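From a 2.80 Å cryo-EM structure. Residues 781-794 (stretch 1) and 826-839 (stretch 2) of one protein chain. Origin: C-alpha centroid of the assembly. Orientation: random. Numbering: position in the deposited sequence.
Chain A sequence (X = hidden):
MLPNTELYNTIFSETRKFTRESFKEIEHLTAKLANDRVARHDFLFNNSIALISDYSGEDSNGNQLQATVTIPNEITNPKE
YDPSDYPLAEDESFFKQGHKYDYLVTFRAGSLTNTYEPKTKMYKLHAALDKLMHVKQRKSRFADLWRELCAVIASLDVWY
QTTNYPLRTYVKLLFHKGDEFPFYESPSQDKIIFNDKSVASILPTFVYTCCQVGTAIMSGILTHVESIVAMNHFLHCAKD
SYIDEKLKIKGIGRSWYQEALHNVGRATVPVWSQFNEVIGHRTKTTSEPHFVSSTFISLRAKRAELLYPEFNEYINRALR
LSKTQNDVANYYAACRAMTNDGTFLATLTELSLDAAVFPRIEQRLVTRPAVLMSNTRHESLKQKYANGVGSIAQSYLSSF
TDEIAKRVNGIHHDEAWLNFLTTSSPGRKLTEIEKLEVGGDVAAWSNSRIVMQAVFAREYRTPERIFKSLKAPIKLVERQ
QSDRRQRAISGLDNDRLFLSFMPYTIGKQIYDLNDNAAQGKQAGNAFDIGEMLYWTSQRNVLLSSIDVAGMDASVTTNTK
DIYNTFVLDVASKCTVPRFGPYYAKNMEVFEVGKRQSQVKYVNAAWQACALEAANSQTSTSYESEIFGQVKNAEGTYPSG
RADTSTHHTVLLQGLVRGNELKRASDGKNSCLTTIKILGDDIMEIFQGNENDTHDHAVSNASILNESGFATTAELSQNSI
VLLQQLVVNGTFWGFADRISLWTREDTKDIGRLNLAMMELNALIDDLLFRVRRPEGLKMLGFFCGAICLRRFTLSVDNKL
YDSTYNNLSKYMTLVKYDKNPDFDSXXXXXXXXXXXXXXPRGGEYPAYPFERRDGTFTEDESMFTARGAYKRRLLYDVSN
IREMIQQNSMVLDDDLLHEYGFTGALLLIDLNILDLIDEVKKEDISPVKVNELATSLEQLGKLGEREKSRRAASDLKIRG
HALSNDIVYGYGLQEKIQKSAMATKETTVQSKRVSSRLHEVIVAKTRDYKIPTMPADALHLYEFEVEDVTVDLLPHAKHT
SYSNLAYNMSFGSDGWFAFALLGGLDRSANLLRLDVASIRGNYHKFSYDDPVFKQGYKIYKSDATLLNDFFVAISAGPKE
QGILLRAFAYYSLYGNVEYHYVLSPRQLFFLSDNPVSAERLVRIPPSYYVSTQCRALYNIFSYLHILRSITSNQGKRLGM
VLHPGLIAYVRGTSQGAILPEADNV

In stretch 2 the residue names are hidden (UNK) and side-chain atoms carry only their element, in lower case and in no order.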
# COMPACT_ATOMS: atom_id res chain seq x y z
N GLY A 781 -4.00 25.28 19.96
CA GLY A 781 -3.42 25.55 18.65
C GLY A 781 -2.81 26.94 18.53
O GLY A 781 -1.79 27.11 17.86
N PHE A 782 -3.42 27.94 19.19
CA PHE A 782 -2.83 29.27 19.22
C PHE A 782 -1.47 29.27 19.92
O PHE A 782 -0.53 29.91 19.45
CB PHE A 782 -3.76 30.26 19.91
CG PHE A 782 -3.14 31.61 20.17
CD1 PHE A 782 -2.90 32.49 19.14
CD2 PHE A 782 -2.81 31.99 21.46
CE1 PHE A 782 -2.32 33.72 19.39
CE2 PHE A 782 -2.24 33.21 21.72
CZ PHE A 782 -2.00 34.08 20.68
N PHE A 783 -1.35 28.54 21.03
CA PHE A 783 -0.06 28.54 21.71
C PHE A 783 0.98 27.67 21.01
O PHE A 783 2.17 27.97 21.09
CB PHE A 783 -0.20 28.14 23.17
CG PHE A 783 -0.67 29.25 24.03
CD1 PHE A 783 0.18 30.30 24.31
CD2 PHE A 783 -1.93 29.26 24.58
CE1 PHE A 783 -0.22 31.34 25.10
CE2 PHE A 783 -2.34 30.30 25.38
CZ PHE A 783 -1.48 31.34 25.63
N CYS A 784 0.56 26.62 20.30
CA CYS A 784 1.58 25.87 19.56
C CYS A 784 1.98 26.60 18.29
O CYS A 784 3.02 26.29 17.70
CB CYS A 784 1.10 24.46 19.23
SG CYS A 784 -0.08 24.34 17.91
N GLY A 785 1.17 27.56 17.83
CA GLY A 785 1.64 28.46 16.80
C GLY A 785 2.48 29.60 17.35
O GLY A 785 3.37 30.11 16.67
N ALA A 786 2.20 30.02 18.59
CA ALA A 786 2.91 31.14 19.20
C ALA A 786 4.27 30.76 19.76
O ALA A 786 5.13 31.63 19.90
CB ALA A 786 2.07 31.75 20.31
N ILE A 787 4.47 29.49 20.08
CA ILE A 787 5.76 29.07 20.61
C ILE A 787 6.57 28.21 19.64
O ILE A 787 7.71 28.52 19.33
CB ILE A 787 5.58 28.34 21.96
CG1 ILE A 787 5.13 29.34 23.03
CG2 ILE A 787 6.86 27.65 22.37
CD1 ILE A 787 4.42 28.70 24.20
N CYS A 788 5.96 27.13 19.16
CA CYS A 788 6.60 26.20 18.23
C CYS A 788 6.97 26.69 16.83
O CYS A 788 8.04 26.34 16.32
CB CYS A 788 5.78 24.91 18.13
SG CYS A 788 5.55 24.08 19.71
N LEU A 789 6.10 27.46 16.21
CA LEU A 789 6.34 27.94 14.84
C LEU A 789 6.83 29.38 14.70
O LEU A 789 6.84 29.92 13.60
CB LEU A 789 5.07 27.75 14.00
CG LEU A 789 4.41 26.37 14.04
CD1 LEU A 789 3.05 26.42 13.36
CD2 LEU A 789 5.29 25.32 13.38
N ARG A 790 7.22 30.01 15.80
CA ARG A 790 7.64 31.41 15.77
C ARG A 790 9.10 31.77 15.45
O ARG A 790 9.42 32.96 15.36
CB ARG A 790 7.22 32.09 17.08
CG ARG A 790 7.17 33.60 16.99
CD ARG A 790 6.37 34.18 18.14
NE ARG A 790 6.36 35.63 18.12
CZ ARG A 790 5.76 36.39 19.03
NH1 ARG A 790 5.12 35.82 20.03
NH2 ARG A 790 5.81 37.70 18.93
N ARG A 791 9.98 30.79 15.27
CA ARG A 791 11.39 31.11 15.02
C ARG A 791 11.91 30.90 13.60
O ARG A 791 11.74 29.83 13.02
CB ARG A 791 12.28 30.32 15.98
CG ARG A 791 12.13 30.70 17.44
CD ARG A 791 13.35 30.24 18.21
NE ARG A 791 14.58 30.67 17.55
CZ ARG A 791 15.78 30.63 18.10
NH1 ARG A 791 16.84 31.05 17.43
NH2 ARG A 791 15.93 30.17 19.34
N PHE A 792 12.53 31.94 13.06
CA PHE A 792 13.12 31.89 11.72
C PHE A 792 14.55 32.45 11.69
O PHE A 792 14.77 33.59 12.11
CB PHE A 792 12.23 32.66 10.76
CG PHE A 792 12.49 32.37 9.31
CD1 PHE A 792 12.18 31.13 8.77
CD2 PHE A 792 13.02 33.34 8.48
CE1 PHE A 792 12.42 30.86 7.44
CE2 PHE A 792 13.25 33.08 7.14
CZ PHE A 792 12.95 31.84 6.62
N THR A 793 15.51 31.68 11.19
CA THR A 793 16.88 32.14 11.06
C THR A 793 17.25 32.19 9.59
O THR A 793 16.93 31.26 8.84
CB THR A 793 17.85 31.23 11.81
OG1 THR A 793 17.79 29.91 11.27
CG2 THR A 793 17.50 31.19 13.29
N LEU A 794 17.91 33.26 9.18
CA LEU A 794 18.26 33.44 7.78
C LEU A 794 19.66 34.03 7.67
O LEU A 794 19.99 34.97 8.39
CB LEU A 794 17.24 34.33 7.08
CG LEU A 794 17.43 34.50 5.57
CD1 LEU A 794 17.39 33.15 4.89
CD2 LEU A 794 16.35 35.41 5.01
N UNK A 826 27.05 35.56 8.21
CA UNK A 826 26.42 35.05 9.42
C UNK A 826 24.90 35.13 9.33
O UNK A 826 24.33 35.86 8.52
o UNK A 826 26.34 35.21 11.84
c UNK A 826 26.50 37.27 10.59
c UNK A 826 26.90 35.81 10.66
N UNK A 827 24.24 34.36 10.19
CA UNK A 827 22.80 34.23 10.12
C UNK A 827 22.11 35.08 11.17
O UNK A 827 22.59 35.22 12.30
c UNK A 827 22.75 31.88 11.45
c UNK A 827 22.39 32.75 10.24
c UNK A 827 23.03 30.46 10.98
c UNK A 827 21.66 31.89 12.52
N UNK A 828 20.99 35.67 10.78
CA UNK A 828 20.23 36.59 11.62
C UNK A 828 18.94 35.91 12.07
O UNK A 828 18.25 35.29 11.27
s UNK A 828 18.90 40.40 10.64
c UNK A 828 19.32 38.99 11.68
c UNK A 828 20.50 41.10 10.28
c UNK A 828 19.92 37.87 10.86
N UNK A 829 18.63 36.05 13.35
CA UNK A 829 17.44 35.44 13.94
C UNK A 829 16.32 36.48 13.95
O UNK A 829 16.43 37.51 14.62
o UNK A 829 16.57 34.39 15.95
c UNK A 829 17.73 34.94 15.35
N UNK A 830 15.24 36.20 13.22
CA UNK A 830 14.04 37.02 13.30
C UNK A 830 12.87 36.16 13.75
O UNK A 830 12.73 35.01 13.33
c UNK A 830 12.38 37.91 9.87
c UNK A 830 14.41 36.53 9.90
c UNK A 830 13.70 37.72 11.97
c UNK A 830 13.22 36.98 10.72
N UNK A 831 12.04 36.73 14.61
CA UNK A 831 10.83 36.07 15.09
C UNK A 831 9.63 36.83 14.55
O UNK A 831 9.59 38.07 14.58
c UNK A 831 10.87 37.29 18.75
c UNK A 831 11.05 37.31 17.29
c UNK A 831 10.83 35.96 16.62
c UNK A 831 11.93 35.02 17.08
N UNK A 832 8.69 36.09 13.99
CA UNK A 832 7.53 36.69 13.37
C UNK A 832 6.53 37.17 14.42
O UNK A 832 6.47 36.61 15.52
c UNK A 832 5.26 34.05 13.48
c UNK A 832 6.74 33.36 11.59
c UNK A 832 6.89 35.70 12.40
c UNK A 832 6.62 34.25 12.81
N UNK A 833 5.78 38.23 14.14
CA UNK A 833 4.78 38.69 15.10
C UNK A 833 3.59 37.75 15.16
O UNK A 833 3.38 36.91 14.29
c UNK A 833 4.37 40.06 14.56
c UNK A 833 5.85 39.12 12.97
c UNK A 833 4.63 39.98 13.11
N UNK A 834 2.79 37.90 16.22
CA UNK A 834 1.62 37.05 16.38
C UNK A 834 0.51 37.39 15.40
O UNK A 834 -0.41 36.58 15.24
c UNK A 834 1.09 36.67 20.21
c UNK A 834 2.12 35.07 18.64
c UNK A 834 1.06 37.13 17.80
c UNK A 834 1.86 36.51 18.93
N UNK A 835 0.56 38.54 14.75
CA UNK A 835 -0.44 38.87 13.74
C UNK A 835 -0.29 38.04 12.48
O UNK A 835 -1.23 37.98 11.69
c UNK A 835 -0.38 40.36 13.40
N UNK A 836 0.85 37.38 12.29
CA UNK A 836 1.04 36.51 11.13
C UNK A 836 0.17 35.27 11.21
O UNK A 836 -0.13 34.66 10.17
n UNK A 836 3.22 34.69 7.72
c UNK A 836 2.52 36.12 11.03
c UNK A 836 3.17 33.53 8.45
c UNK A 836 2.91 33.88 9.78
c UNK A 836 2.95 31.57 10.34
c UNK A 836 2.83 35.30 9.83
c UNK A 836 2.99 35.74 8.56
c UNK A 836 2.79 32.87 10.73
c UNK A 836 3.21 31.24 9.00
c UNK A 836 3.32 32.21 8.04
N UNK A 837 -0.25 34.87 12.41
CA UNK A 837 -1.10 33.70 12.58
C UNK A 837 -2.48 33.86 11.96
O UNK A 837 -3.14 32.86 11.70
c UNK A 837 -0.05 32.84 14.82
c UNK A 837 -1.26 33.37 14.06
c UNK A 837 0.32 31.49 14.28
c UNK A 837 -0.34 32.76 16.30
N UNK A 838 -2.93 35.09 11.71
CA UNK A 838 -4.32 35.31 11.36
C UNK A 838 -4.48 35.89 9.96
O UNK A 838 -5.49 36.54 9.68
c UNK A 838 -4.97 34.33 15.66
c UNK A 838 -3.53 36.21 15.89
c UNK A 838 -3.80 36.57 14.59
c UNK A 838 -4.12 35.09 16.43
c UNK A 838 -4.66 35.82 13.81
c UNK A 838 -5.25 34.70 14.36
c UNK A 838 -4.96 36.23 12.40
N UNK A 839 -3.52 35.67 9.08
CA UNK A 839 -3.46 36.40 7.83
C UNK A 839 -3.71 35.52 6.62
O UNK A 839 -3.54 34.30 6.68
c UNK A 839 -2.10 37.10 7.71
s UNK A 839 -3.05 39.70 7.93
c UNK A 839 -4.46 39.66 9.03
c UNK A 839 -2.00 38.36 8.54

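Position 826 has three side-chain atoms, one carbon carrying an oxygen and a carbon, and its CB points away from stretch 1. A beta-branched hydroxyl identifies Thr-826, which suits a partly exposed place just before the strand.

Position 827 carries four carbons forked at the second. One lies 3.9 Å from CB of Thr-793, so Leu-827 covers that threonine with its CD1.

At 828 two carbons, a sulfur and a carbon run unbranched: Met-828. Its flexible chain is buried and its end leads away from stretch 1, while its backbone pairs with Leu-794, N to O at 2.7 Å and O to N at 2.9 Å.

Position 829 has one carbon and one oxygen, making Ser-829. It stands opposite Thr-793, CA to CA 4.4 Å, and its small side chain suits this close pairing; OG lies 3.7 Å from NH1 of Arg-791.

Position 830 shows four carbons forked at the second. This is Leu-830, whose CD2 meets the ring edge of Phe-792 at CD2, 3.8 Å away. Its backbone N donates to O of Phe-792 (2.9 Å), and its O accepts from N of Phe-792 (3.1 Å).

At 831 the four carbons fork at the first, one arm two carbons long: Ile-831. Beta-branching favours a strand, and CG2 sits 4.3 Å from CG of Arg-791.

Position 832 again has four carbons forked at the second. Leu-832 brings CD1 to 4.0 Å from CG of Arg-790, and its backbone O accepts a hydrogen bond from NE of Arg-790 at 2.8 Å.

Three carbons close a ring onto N at 833: Pro-833, without an amide hydrogen to offer where the chain leaves the strand.

Position 834, four carbons forked at the second, is Leu-834. Its CD2 packs 3.7 Å from CB of Ala-786 and covers one face of the Arg-790 guanidinium.

A single carbon at 835 gives Ala-835, out of reach of stretch 1. The fused rings at 836, eight carbons and a nitrogen after one carbon, are Trp-836, buried but without close contact here.

Position 837, four carbons forked at the second, is Leu-837; CD1 lies 3.8 Å from CE1 of Phe-782. The six-carbon ring at 838 is Phe-838, with CZ 3.7 Å from CE1 of Phe-782. Two carbons, sulfur and carbon at 839 give Met-839, beyond reach.

The contact thus joins an antiparallel strand pair to an apolar cluster around Phe-782 and Ala-786. Between them Arg-790 binds the backbone through NE while its carbon chain packs against Leu-832.

Stretch 2, residues 826-839: TLMSLILPLAWLFM
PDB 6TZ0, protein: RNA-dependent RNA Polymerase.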